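Local coordinates for ABC transporter periplasmic peptide-binding protein (Pseudoalteromonas, PDB 4QFK) that probably binds short peptides such as dipeptides in the periplasm and hands them to an ABC transporter for uptake, at residues T71-S76 with T478-R483; F120-L125 with D181-L186; L175-T180 with A435-P440; N289-Y294 with S382-P387; N415-R420 with D427-G432. All coordinates share one frame; numbering follows the deposited sequence.

Interaction 1 (T71-S76 with T478-R483); sequences TAEFKS and TDLNLR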
# COMPACT_ATOMS: atom_id res chain seq x y z
N THR A 71 -1.95 -8.23 -16.85
CA THR A 71 -0.64 -8.28 -17.50
C THR A 71 0.47 -7.53 -16.76
O THR A 71 1.63 -7.60 -17.17
CB THR A 71 -0.69 -7.66 -18.89
OG1 THR A 71 -0.73 -6.24 -18.77
CG2 THR A 71 -1.92 -8.14 -19.64
N ALA A 72 0.09 -6.80 -15.71
CA ALA A 72 1.00 -5.96 -14.92
C ALA A 72 1.70 -4.85 -15.70
O ALA A 72 2.65 -4.24 -15.20
CB ALA A 72 2.02 -6.81 -14.16
N GLU A 73 1.24 -4.56 -16.90
CA GLU A 73 1.85 -3.49 -17.68
C GLU A 73 1.12 -2.18 -17.40
O GLU A 73 0.00 -2.19 -16.88
CB GLU A 73 1.81 -3.83 -19.18
CG GLU A 73 2.68 -5.03 -19.58
CD GLU A 73 3.94 -4.62 -20.36
OE1 GLU A 73 3.83 -3.75 -21.25
OE2 GLU A 73 5.02 -5.18 -20.08
N PHE A 74 1.74 -1.06 -17.73
CA PHE A 74 1.08 0.23 -17.55
C PHE A 74 -0.03 0.43 -18.59
O PHE A 74 0.14 0.07 -19.75
CB PHE A 74 2.08 1.37 -17.63
CG PHE A 74 3.09 1.38 -16.50
CD1 PHE A 74 2.73 1.83 -15.23
CD2 PHE A 74 4.40 0.97 -16.71
CE1 PHE A 74 3.65 1.84 -14.20
CE2 PHE A 74 5.33 0.98 -15.68
CZ PHE A 74 4.94 1.41 -14.42
N LYS A 75 -1.15 1.01 -18.16
CA LYS A 75 -2.30 1.30 -19.02
C LYS A 75 -2.68 2.78 -19.04
O LYS A 75 -2.77 3.44 -18.01
CB LYS A 75 -3.54 0.52 -18.57
CG LYS A 75 -3.61 -0.92 -19.05
CD LYS A 75 -5.04 -1.32 -19.47
CE LYS A 75 -6.12 -0.77 -18.50
NZ LYS A 75 -6.87 0.44 -19.00
N SER A 76 -2.95 3.29 -20.23
CA SER A 76 -3.40 4.66 -20.40
C SER A 76 -4.68 4.97 -19.61
O SER A 76 -5.64 4.21 -19.62
CB SER A 76 -3.58 4.96 -21.90
OG SER A 76 -4.74 5.72 -22.20
N THR A 478 12.91 -5.70 -19.76
CA THR A 478 11.57 -5.20 -20.03
C THR A 478 10.55 -6.33 -20.18
O THR A 478 9.34 -6.09 -20.18
CB THR A 478 11.58 -4.35 -21.30
OG1 THR A 478 11.84 -5.19 -22.43
CG2 THR A 478 12.66 -3.28 -21.22
N ASP A 479 11.06 -7.55 -20.29
CA ASP A 479 10.22 -8.72 -20.45
C ASP A 479 9.97 -9.36 -19.10
O ASP A 479 10.82 -10.10 -18.58
CB ASP A 479 10.90 -9.71 -21.39
CG ASP A 479 10.04 -10.93 -21.67
OD1 ASP A 479 8.81 -10.84 -21.49
OD2 ASP A 479 10.61 -11.97 -22.07
N LEU A 480 8.80 -9.09 -18.53
CA LEU A 480 8.49 -9.54 -17.18
C LEU A 480 8.78 -11.03 -16.98
O LEU A 480 9.12 -11.46 -15.87
CB LEU A 480 7.05 -9.19 -16.81
CG LEU A 480 6.69 -7.71 -17.03
CD1 LEU A 480 5.26 -7.42 -16.60
CD2 LEU A 480 7.66 -6.79 -16.32
N ASN A 481 8.68 -11.82 -18.04
CA ASN A 481 8.98 -13.24 -17.92
C ASN A 481 10.38 -13.51 -17.37
O ASN A 481 10.55 -14.38 -16.52
CB ASN A 481 8.79 -13.96 -19.26
CG ASN A 481 7.33 -14.16 -19.60
OD1 ASN A 481 6.61 -14.89 -18.92
ND2 ASN A 481 6.88 -13.52 -20.68
N LEU A 482 11.35 -12.74 -17.85
CA LEU A 482 12.76 -12.93 -17.48
C LEU A 482 13.06 -12.31 -16.12
O LEU A 482 14.05 -12.67 -15.47
CB LEU A 482 13.66 -12.28 -18.53
CG LEU A 482 13.05 -12.08 -19.92
CD1 LEU A 482 13.89 -11.12 -20.75
CD2 LEU A 482 12.83 -13.41 -20.66
N ARG A 483 12.23 -11.37 -15.70
CA ARG A 483 12.34 -10.77 -14.38
C ARG A 483 12.09 -11.82 -13.32
O ARG A 483 12.74 -11.82 -12.27
CB ARG A 483 11.32 -9.65 -14.21
CG ARG A 483 11.72 -8.35 -14.85
CD ARG A 483 10.50 -7.47 -14.98
NE ARG A 483 10.81 -6.05 -15.01
CZ ARG A 483 10.64 -5.23 -13.98
NH1 ARG A 483 10.17 -5.69 -12.82
NH2 ARG A 483 10.94 -3.93 -14.11
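The backbones of A72 and L480 pass at 8.6 Å, CA to CA, where an ST turn leading into strand 74-76 faces the first turn of helix 480-497. No hydrogen bond crosses the gap, so the meeting depends on one leucine reaching over. In L480, chi1 of -52° sets CG beside the backbone N, and with an extended second torsion this sends CD1 toward the turn. L480 CD1 lies 3.7 Å from T71 O and 4.1 Å from A72 CB, and a small alanine suits the spot because its single methyl leaves room for the branch. A72 also has W343 against its side chain, as does R483 from the helix. The bent chain of E73 slants across L480 and leaves E73 OE2 4.1 Å from L480 CD1; E73 is exposed, a place that suits a charged side chain. On the helix side D479 occupies the N-cap position, and D479 O accepts a bond from L482 N at 2.8 Å. This shallow surface contact joins parts of the chain some 400 residues apart. The turn keeps its shape through T71 OG1, which accepts from E73 N at 3.2 Å with an N-H...O angle of 159°.

Interaction 2 (F120-L125 with D181-L186); sequences FTFSRL and DFAVVL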
# COMPACT_ATOMS: atom_id res chain seq x y z
N PHE A 120 -0.13 21.99 -12.36
CA PHE A 120 -0.62 22.45 -11.08
C PHE A 120 -0.64 21.32 -10.07
O PHE A 120 -0.12 21.44 -8.97
CB PHE A 120 -2.02 23.05 -11.16
CG PHE A 120 -2.67 23.22 -9.81
CD1 PHE A 120 -2.32 24.28 -8.99
CD2 PHE A 120 -3.56 22.28 -9.33
CE1 PHE A 120 -2.88 24.43 -7.73
CE2 PHE A 120 -4.12 22.41 -8.06
CZ PHE A 120 -3.78 23.49 -7.26
N THR A 121 -1.25 20.20 -10.47
CA THR A 121 -1.51 19.10 -9.56
C THR A 121 -0.24 18.55 -8.93
O THR A 121 -0.18 18.34 -7.73
CB THR A 121 -2.25 17.93 -10.26
OG1 THR A 121 -3.58 18.34 -10.63
CG2 THR A 121 -2.34 16.71 -9.35
N PHE A 122 0.79 18.31 -9.74
CA PHE A 122 1.97 17.64 -9.23
C PHE A 122 3.01 18.61 -8.69
O PHE A 122 3.73 18.28 -7.75
CB PHE A 122 2.51 16.63 -10.23
CG PHE A 122 1.55 15.50 -10.49
CD1 PHE A 122 1.43 14.46 -9.57
CD2 PHE A 122 0.74 15.50 -11.60
CE1 PHE A 122 0.52 13.43 -9.75
CE2 PHE A 122 -0.16 14.47 -11.82
CZ PHE A 122 -0.28 13.43 -10.88
N SER A 123 3.06 19.82 -9.23
CA SER A 123 4.02 20.78 -8.72
C SER A 123 3.60 21.26 -7.34
O SER A 123 4.44 21.78 -6.61
CB SER A 123 4.21 21.97 -9.67
OG SER A 123 3.04 22.76 -9.73
N ARG A 124 2.31 21.08 -6.98
CA ARG A 124 1.88 21.33 -5.60
C ARG A 124 2.71 20.54 -4.59
O ARG A 124 2.99 21.02 -3.49
CB ARG A 124 0.39 20.98 -5.37
CG ARG A 124 -0.32 21.90 -4.36
CD ARG A 124 -0.92 21.23 -3.10
NE ARG A 124 -2.30 20.83 -3.30
CZ ARG A 124 -3.25 20.77 -2.36
NH1 ARG A 124 -3.01 21.11 -1.10
NH2 ARG A 124 -4.48 20.38 -2.70
N LEU A 125 3.09 19.32 -4.94
CA LEU A 125 3.79 18.46 -3.97
C LEU A 125 5.16 19.01 -3.60
O LEU A 125 5.62 18.80 -2.48
CB LEU A 125 3.96 17.03 -4.49
CG LEU A 125 2.80 16.32 -5.18
CD1 LEU A 125 3.18 14.90 -5.55
CD2 LEU A 125 1.60 16.29 -4.30
N ASP A 181 -3.04 5.24 -6.17
CA ASP A 181 -4.34 5.85 -5.90
C ASP A 181 -4.18 7.34 -5.57
O ASP A 181 -5.13 8.13 -5.69
CB ASP A 181 -5.07 5.12 -4.76
CG ASP A 181 -5.42 3.66 -5.12
OD1 ASP A 181 -6.22 3.46 -6.05
OD2 ASP A 181 -4.93 2.71 -4.46
N PHE A 182 -2.95 7.71 -5.19
CA PHE A 182 -2.65 9.06 -4.74
C PHE A 182 -2.33 10.03 -5.91
O PHE A 182 -2.44 11.26 -5.77
CB PHE A 182 -1.49 9.01 -3.74
CG PHE A 182 -1.69 8.01 -2.64
CD1 PHE A 182 -2.50 8.32 -1.54
CD2 PHE A 182 -1.08 6.77 -2.68
CE1 PHE A 182 -2.68 7.41 -0.52
CE2 PHE A 182 -1.26 5.83 -1.65
CZ PHE A 182 -2.07 6.15 -0.57
N ALA A 183 -1.97 9.48 -7.07
CA ALA A 183 -1.55 10.34 -8.18
C ALA A 183 -2.70 10.78 -9.07
O ALA A 183 -2.63 10.68 -10.29
CB ALA A 183 -0.46 9.68 -9.00
N VAL A 184 -3.75 11.29 -8.43
CA VAL A 184 -4.94 11.74 -9.12
C VAL A 184 -4.69 13.14 -9.70
O VAL A 184 -3.77 13.83 -9.26
CB VAL A 184 -6.18 11.79 -8.15
CG1 VAL A 184 -6.55 10.39 -7.64
CG2 VAL A 184 -5.89 12.71 -6.98
N VAL A 185 -5.51 13.56 -10.66
CA VAL A 185 -5.38 14.86 -11.31
C VAL A 185 -6.50 15.79 -10.83
O VAL A 185 -7.68 15.39 -10.82
CB VAL A 185 -5.43 14.74 -12.86
CG1 VAL A 185 -5.40 16.11 -13.52
CG2 VAL A 185 -4.28 13.88 -13.39
N LEU A 186 -6.12 17.01 -10.45
CA LEU A 186 -7.01 17.99 -9.86
C LEU A 186 -7.26 19.11 -10.85
O LEU A 186 -6.61 19.18 -11.90
CB LEU A 186 -6.40 18.57 -8.58
CG LEU A 186 -6.00 17.52 -7.54
CD1 LEU A 186 -5.44 18.15 -6.26
CD2 LEU A 186 -7.17 16.65 -7.25
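T121 lays its side chain over the backbone of V184 to L186, where helix 115-126 packs on the loop that connects helix 174-177 to helix 188-196. This is helix-on-loop packing within one lobe of what is probably a periplasmic binding protein fold, and the loop enters it through an inverse gamma turn centred on A183. The two branches of T121 divide the work. With OG1 beside the backbone N, chi1 -67°, the hydroxyl T121 OG1 accepts a nearly straight bond from L186 N, 2.9 Å and 160°, while T121 CG2 swings to the other side and settles 3.2 Å from V184 O. The same hydroxyl is hydrogen-bonded to the carbonyl of D117, one turn back in the helix, so threonine suits the place by serving both helix and loop from a single oxygen. A valine here would probably leave the buried N-H of L186, and the carbonyl of D117, without the hydroxyl they share.

F122 adds the apolar half. One face of its ring carries T121 CG2, 3.9 Å above the ring centre, and A183 O lies at the edge, near the ring plane, 3.7 Å from F122 CZ. R124 brings the edge of its guanidinium, buried and salt-bridged to D204, to L186 CD1. The small methyl of A183 lets the phenylalanine come close, F122 CE1 standing 3.9 Å from A183 CB.

Interaction 3 (L175-T180 with A435-P440); sequences LANMAT and ADTPDP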
# COMPACT_ATOMS: atom_id res chain seq x y z
N LEU A 175 7.24 5.82 -12.67
CA LEU A 175 5.97 5.51 -13.34
C LEU A 175 4.98 4.77 -12.44
O LEU A 175 3.76 5.03 -12.47
CB LEU A 175 6.18 4.74 -14.66
CG LEU A 175 6.68 5.60 -15.82
CD1 LEU A 175 6.96 4.75 -17.09
CD2 LEU A 175 5.68 6.71 -16.08
N ALA A 176 5.50 3.84 -11.65
CA ALA A 176 4.69 3.10 -10.70
C ALA A 176 4.07 4.04 -9.65
O ALA A 176 2.92 3.88 -9.25
CB ALA A 176 5.51 1.99 -10.04
N ASN A 177 4.83 5.03 -9.20
CA ASN A 177 4.25 6.00 -8.27
C ASN A 177 3.15 6.86 -8.92
O ASN A 177 2.18 7.25 -8.26
CB ASN A 177 5.35 6.86 -7.64
CG ASN A 177 6.21 6.06 -6.67
OD1 ASN A 177 5.73 5.20 -5.96
ND2 ASN A 177 7.50 6.35 -6.65
N MET A 178 3.28 7.12 -10.21
CA MET A 178 2.27 7.89 -10.92
C MET A 178 1.01 7.06 -11.19
O MET A 178 0.00 7.58 -11.68
CB MET A 178 2.85 8.44 -12.22
CG MET A 178 3.92 9.50 -11.96
SD MET A 178 3.20 10.97 -11.19
CE MET A 178 4.68 11.79 -10.62
N ALA A 179 1.07 5.78 -10.87
CA ALA A 179 -0.06 4.89 -11.11
C ALA A 179 -0.76 4.50 -9.81
O ALA A 179 -1.60 3.60 -9.82
CB ALA A 179 0.38 3.65 -11.89
N THR A 180 -0.42 5.15 -8.70
CA THR A 180 -1.03 4.81 -7.41
C THR A 180 -2.26 5.64 -7.17
O THR A 180 -2.51 6.62 -7.87
CB THR A 180 -0.06 5.00 -6.21
OG1 THR A 180 0.33 6.37 -6.10
CG2 THR A 180 1.16 4.12 -6.35
N ALA A 435 2.83 -3.12 0.30
CA ALA A 435 3.53 -2.65 -0.87
C ALA A 435 2.85 -1.37 -1.33
O ALA A 435 1.63 -1.27 -1.23
CB ALA A 435 3.51 -3.71 -1.95
N ASP A 436 3.66 -0.40 -1.80
CA ASP A 436 3.18 0.89 -2.31
C ASP A 436 2.78 0.76 -3.76
O ASP A 436 2.13 1.64 -4.32
CB ASP A 436 4.27 1.95 -2.23
CG ASP A 436 4.62 2.34 -0.81
OD1 ASP A 436 3.71 2.38 0.06
OD2 ASP A 436 5.80 2.65 -0.56
N THR A 437 3.23 -0.33 -4.39
CA THR A 437 2.92 -0.62 -5.78
C THR A 437 2.80 -2.13 -5.94
O THR A 437 3.30 -2.87 -5.09
CB THR A 437 4.03 -0.08 -6.75
OG1 THR A 437 5.26 -0.81 -6.57
CG2 THR A 437 4.28 1.42 -6.54
N PRO A 438 2.13 -2.59 -7.00
CA PRO A 438 2.02 -4.03 -7.29
C PRO A 438 3.26 -4.56 -8.01
O PRO A 438 3.30 -5.72 -8.45
CB PRO A 438 0.82 -4.11 -8.22
CG PRO A 438 0.79 -2.80 -8.87
CD PRO A 438 1.27 -1.79 -7.87
N ASP A 439 4.27 -3.70 -8.11
CA ASP A 439 5.52 -4.06 -8.73
C ASP A 439 6.37 -4.82 -7.71
O ASP A 439 6.81 -4.23 -6.72
CB ASP A 439 6.26 -2.79 -9.18
CG ASP A 439 7.50 -3.10 -10.01
OD1 ASP A 439 8.12 -4.17 -9.83
OD2 ASP A 439 7.87 -2.25 -10.85
N PRO A 440 6.61 -6.11 -7.97
CA PRO A 440 7.40 -7.01 -7.11
C PRO A 440 8.69 -6.37 -6.59
O PRO A 440 9.08 -6.63 -5.45
CB PRO A 440 7.68 -8.21 -8.02
CG PRO A 440 6.49 -8.26 -8.93
CD PRO A 440 6.08 -6.81 -9.16
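A176 and T437 form the tight part of this contact, where helix 174-177 runs into a type I beta turn, N177 to T180, and meets the loop after strand 428-434. The methyl T437 CG2 sits 3.8 Å from A176 CB, and at 4.1 Å it also meets N177 OD1, an oxygen already bonded to the hydroxyl of Y142. Alanine leaves the hollow and threonine's branched end fills it. T180 closes the group from the turn: T180 CG2 comes 3.3 Å from D436 O and lies 4.1 Å from T437 CG2. Its other branch is held back within its own turn, since with chi1 at 62° OG1 tucks between backbone N and carbonyl carbon and donates to N177 O. A serine in its place lacks CG2 and would probably open a gap beside D436 O and T437 CG2. The looser side belongs to P438 and D439, both partly exposed, while D436 gives its backbone O and rests its side chain on helix 141-146. By analogy with related peptide-binding proteins, the loop here probably borders the ligand cleft. D439 remains tied to its own loop, D439 N reaching T437 OG1 in a weak bond of 3.4 Å.

Interaction 4 (N289-Y294 with S382-P387); sequences NLNIGY and SRIYNP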
# COMPACT_ATOMS: atom_id res chain seq x y z
N ASN A 289 -3.64 -9.67 0.52
CA ASN A 289 -3.21 -8.35 0.10
C ASN A 289 -1.70 -8.37 -0.05
O ASN A 289 -1.04 -9.15 0.63
CB ASN A 289 -3.66 -7.30 1.10
CG ASN A 289 -3.08 -5.92 0.82
OD1 ASN A 289 -2.29 -5.40 1.61
ND2 ASN A 289 -3.49 -5.30 -0.28
N LEU A 290 -1.17 -7.56 -0.97
CA LEU A 290 0.25 -7.47 -1.18
C LEU A 290 0.92 -6.87 0.06
O LEU A 290 1.06 -5.65 0.17
CB LEU A 290 0.56 -6.59 -2.40
CG LEU A 290 0.05 -7.05 -3.76
CD1 LEU A 290 0.61 -6.16 -4.88
CD2 LEU A 290 0.44 -8.51 -4.00
N ASN A 291 1.32 -7.72 1.00
CA ASN A 291 2.07 -7.27 2.17
C ASN A 291 2.73 -8.46 2.84
O ASN A 291 2.45 -9.60 2.50
CB ASN A 291 1.13 -6.59 3.16
CG ASN A 291 0.05 -7.53 3.65
OD1 ASN A 291 -0.97 -7.71 2.99
ND2 ASN A 291 0.28 -8.16 4.79
N ILE A 292 3.59 -8.18 3.82
CA ILE A 292 4.24 -9.23 4.59
C ILE A 292 4.59 -8.74 5.99
O ILE A 292 5.09 -7.61 6.16
CB ILE A 292 5.51 -9.74 3.90
CG1 ILE A 292 6.25 -10.74 4.78
CG2 ILE A 292 6.43 -8.58 3.55
CD1 ILE A 292 5.83 -12.17 4.57
N GLY A 293 4.28 -9.57 6.98
CA GLY A 293 4.81 -9.38 8.31
C GLY A 293 5.98 -10.32 8.52
O GLY A 293 5.92 -11.49 8.11
N TYR A 294 7.04 -9.84 9.17
CA TYR A 294 8.27 -10.61 9.25
C TYR A 294 8.99 -10.37 10.58
O TYR A 294 8.67 -9.43 11.32
CB TYR A 294 9.22 -10.24 8.10
CG TYR A 294 9.52 -8.74 8.03
CD1 TYR A 294 10.32 -8.14 8.99
CD2 TYR A 294 8.99 -7.93 7.03
CE1 TYR A 294 10.59 -6.78 8.97
CE2 TYR A 294 9.27 -6.55 7.00
CZ TYR A 294 10.07 -5.99 7.97
OH TYR A 294 10.37 -4.63 7.97
N SER A 382 -1.07 -1.51 15.15
CA SER A 382 -1.70 -2.58 14.39
C SER A 382 -1.73 -2.27 12.90
O SER A 382 -2.02 -1.15 12.46
CB SER A 382 -3.11 -2.82 14.91
OG SER A 382 -3.75 -3.81 14.12
N ARG A 383 -1.43 -3.30 12.12
CA ARG A 383 -1.43 -3.16 10.68
C ARG A 383 -1.80 -4.50 10.05
O ARG A 383 -1.65 -5.56 10.69
CB ARG A 383 -0.06 -2.68 10.20
CG ARG A 383 -0.11 -1.81 8.97
CD ARG A 383 -0.80 -0.49 9.25
NE ARG A 383 0.05 0.43 10.00
CZ ARG A 383 -0.42 1.44 10.72
NH1 ARG A 383 -1.72 1.66 10.78
NH2 ARG A 383 0.42 2.24 11.38
N ILE A 384 -2.29 -4.45 8.82
CA ILE A 384 -2.71 -5.62 8.06
C ILE A 384 -1.71 -6.76 8.22
O ILE A 384 -2.10 -7.90 8.49
CB ILE A 384 -2.75 -5.34 6.53
CG1 ILE A 384 -2.54 -3.83 6.21
CG2 ILE A 384 -3.95 -6.04 5.86
CD1 ILE A 384 -3.31 -2.77 7.10
N TYR A 385 -0.43 -6.43 8.03
CA TYR A 385 0.64 -7.42 7.99
C TYR A 385 1.04 -7.99 9.34
O TYR A 385 1.78 -8.97 9.39
CB TYR A 385 1.89 -6.88 7.29
CG TYR A 385 2.31 -5.48 7.70
CD1 TYR A 385 3.03 -5.25 8.87
CD2 TYR A 385 2.00 -4.39 6.90
CE1 TYR A 385 3.43 -3.96 9.22
CE2 TYR A 385 2.40 -3.09 7.25
CZ TYR A 385 3.11 -2.89 8.41
OH TYR A 385 3.47 -1.59 8.73
N ASN A 386 0.57 -7.36 10.42
CA ASN A 386 0.76 -7.84 11.80
C ASN A 386 -0.17 -7.04 12.72
O ASN A 386 0.12 -5.90 13.08
CB ASN A 386 2.23 -7.69 12.25
CG ASN A 386 2.50 -8.30 13.66
OD1 ASN A 386 1.60 -8.37 14.52
ND2 ASN A 386 3.74 -8.72 13.90
N PRO A 387 -1.30 -7.64 13.09
CA PRO A 387 -2.30 -6.90 13.89
C PRO A 387 -1.94 -6.70 15.37
O PRO A 387 -2.53 -5.82 16.02
CB PRO A 387 -3.59 -7.72 13.72
CG PRO A 387 -3.15 -9.10 13.27
CD PRO A 387 -1.78 -8.95 12.62
O HOH W 1 6.15 -8.61 11.84
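G293 and Y385 make a close backbone contact, without a direct hydrogen bond, where strand 282-297 of the large mixed sheet meets the loop between strand 372-378 and helix 389-401. A CA-H...O contact defines it: G293 CA lies 3.2 Å from Y385 O, with 138° at the hydrogen. Any side chain at this glycine would run into that carbonyl, which also accepts a hydrogen bond from the hydroxyl of Y327. Y385 CB rests 3.5 Å from I292 O and touches the side chain of N291, the amide and ring planes being turned 44° apart. With chi1 at 46°, the tyrosine CG is folded between its backbone N and carbonyl carbon, which leads the ring off past I292 O; R383 CB lies 3.6 Å above one face, toward the rim. A water extends the join, donating to Y294 O at 2.7 Å and accepting from N386 ND2 at 3.2 Å; asparagine suits this spot because its amide reaches the water while OD1 bonds weakly back to N388 N. The loop contains a type I beta turn from R383 to N386, closed by N386 N to R383 O at 2.9 Å, within a strand-to-helix connection of the alpha/beta architecture of periplasmic binding proteins.

Interaction 5 (N415-R420 with D427-G432); sequences NTFIQR and DSVLLG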
# COMPACT_ATOMS: atom_id res chain seq x y z
N ASN A 415 6.96 6.85 15.69
CA ASN A 415 7.96 7.62 14.96
C ASN A 415 9.38 7.41 15.48
O ASN A 415 10.34 7.38 14.70
CB ASN A 415 7.59 9.10 14.95
CG ASN A 415 6.36 9.38 14.11
OD1 ASN A 415 6.26 8.96 12.96
ND2 ASN A 415 5.39 10.09 14.70
N THR A 416 9.51 7.27 16.80
CA THR A 416 10.79 7.00 17.44
C THR A 416 11.20 5.55 17.22
O THR A 416 12.39 5.21 17.11
CB THR A 416 10.72 7.29 18.96
OG1 THR A 416 10.40 8.68 19.17
CG2 THR A 416 12.06 6.98 19.63
N PHE A 417 10.19 4.68 17.13
CA PHE A 417 10.43 3.29 16.85
C PHE A 417 11.06 3.15 15.47
O PHE A 417 12.08 2.47 15.30
CB PHE A 417 9.13 2.51 16.95
CG PHE A 417 9.23 1.09 16.51
CD1 PHE A 417 9.64 0.11 17.40
CD2 PHE A 417 8.89 0.72 15.22
CE1 PHE A 417 9.73 -1.22 16.99
CE2 PHE A 417 8.98 -0.60 14.82
CZ PHE A 417 9.40 -1.56 15.71
N ILE A 418 10.47 3.81 14.48
CA ILE A 418 10.97 3.70 13.11
C ILE A 418 12.34 4.35 12.92
O ILE A 418 13.14 3.89 12.11
CB ILE A 418 9.96 4.24 12.08
CG1 ILE A 418 8.81 3.26 11.93
CG2 ILE A 418 10.61 4.39 10.72
CD1 ILE A 418 9.19 1.99 11.16
N GLN A 419 12.63 5.42 13.67
CA GLN A 419 13.93 6.07 13.56
C GLN A 419 15.01 5.14 14.09
O GLN A 419 16.03 4.93 13.45
CB GLN A 419 13.98 7.39 14.34
CG GLN A 419 14.09 7.19 15.85
CD GLN A 419 14.88 8.29 16.56
OE1 GLN A 419 16.06 8.53 16.25
NE2 GLN A 419 14.24 8.95 17.53
N ARG A 420 14.77 4.58 15.28
CA ARG A 420 15.75 3.69 15.90
C ARG A 420 15.99 2.40 15.12
O ARG A 420 17.11 1.89 15.07
CB ARG A 420 15.37 3.42 17.35
CG ARG A 420 15.50 4.66 18.20
CD ARG A 420 15.05 4.46 19.65
NE ARG A 420 14.78 5.75 20.28
CZ ARG A 420 14.81 5.97 21.59
NH1 ARG A 420 15.10 4.98 22.42
NH2 ARG A 420 14.55 7.18 22.08
N ASP A 427 18.18 -5.58 18.26
CA ASP A 427 18.62 -6.95 18.00
C ASP A 427 17.80 -7.57 16.88
O ASP A 427 18.33 -8.21 15.99
CB ASP A 427 18.47 -7.85 19.24
CG ASP A 427 19.48 -7.54 20.32
OD1 ASP A 427 20.33 -6.66 20.13
OD2 ASP A 427 19.41 -8.21 21.38
N SER A 428 16.49 -7.37 16.96
CA SER A 428 15.56 -7.99 16.04
C SER A 428 14.22 -7.28 16.19
O SER A 428 13.94 -6.67 17.24
CB SER A 428 15.41 -9.48 16.34
OG SER A 428 14.66 -9.70 17.52
N VAL A 429 13.39 -7.36 15.16
CA VAL A 429 12.21 -6.50 15.09
C VAL A 429 11.08 -7.18 14.33
O VAL A 429 11.28 -7.75 13.25
CB VAL A 429 12.56 -5.15 14.43
CG1 VAL A 429 13.11 -5.36 13.01
CG2 VAL A 429 11.34 -4.21 14.41
N LEU A 430 9.91 -7.16 14.95
CA LEU A 430 8.68 -7.58 14.30
C LEU A 430 8.11 -6.35 13.66
O LEU A 430 7.75 -5.38 14.34
CB LEU A 430 7.70 -8.15 15.31
CG LEU A 430 8.16 -9.41 16.03
CD1 LEU A 430 7.17 -9.73 17.13
CD2 LEU A 430 8.34 -10.59 15.04
N LEU A 431 8.04 -6.41 12.34
CA LEU A 431 7.64 -5.27 11.56
C LEU A 431 7.09 -5.82 10.26
O LEU A 431 6.86 -7.03 10.12
CB LEU A 431 8.85 -4.38 11.31
CG LEU A 431 8.74 -2.99 10.69
CD1 LEU A 431 7.48 -2.24 11.10
CD2 LEU A 431 10.00 -2.20 11.05
N GLY A 432 6.86 -4.96 9.29
CA GLY A 432 6.29 -5.43 8.06
C GLY A 432 6.14 -4.38 6.99
O GLY A 432 6.55 -3.24 7.14
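F417 is the bump of this contact: from helix 414-422 the tip of its ring rests over the gap between V429 and L431 on strand 428-434. In an extended strand, residues two apart face the same way, so these two side chains stand as neighbouring ridges beneath the phenylalanine. F417 CZ makes the closest approach, 3.5 Å from V429 CG2, while F417 CE2 lies 4.2 Å from L431 CD2. The ring is set obliquely to both methyls, presenting neither a clean face nor a clean edge, and F417 CZ also comes within 4.4 Å of L430 O. Its trans first torsion, chi1 173°, aims the ring from the helix at the sheet and helps span the 11.5 Å between the two axes; a flat, long side chain suits such a gap. V429 turns CG2 likewise anti to its backbone N, bringing that methyl up to the ring. I418 fills the shoulder beside it, laying I418 CD1 4.3 Å from L431 CD2, so that leucine is touched by two helix residues. M379 and P380 close in on the ring as well. L430, between the two ridges, sends its side chain away to pack on helix 389-401. Helix 414-422, its direction 123° from the strand's, is the connection and strand 428-434 the second strand of a beta-alpha-beta crossover from strand 405-410, which skips strand 372-378 in the sheet of this periplasmic binding protein fold.

Interaction 3 stands in the middle of the chain of contacts. Its helix end packs against interaction 1, F74 CZ lying 3.6 Å from L175 CB, and its turn against interaction 2, A183 CB being 3.4 Å from M178 O. Its loop probably hydrogen-bonds into interaction 4 through A435 N and L290 O, 3.1 Å apart. Interactions 4 and 5 share the large sheet, with a probable bond of 3.0 Å from Y294 N to L431 O. Interactions 3 and 4 are centred about 9 and 10 Å from the centre of the chain, so a peptide, probably bound between the lobes as in related proteins, would lie nearer them than interaction 2, about 18 Å out.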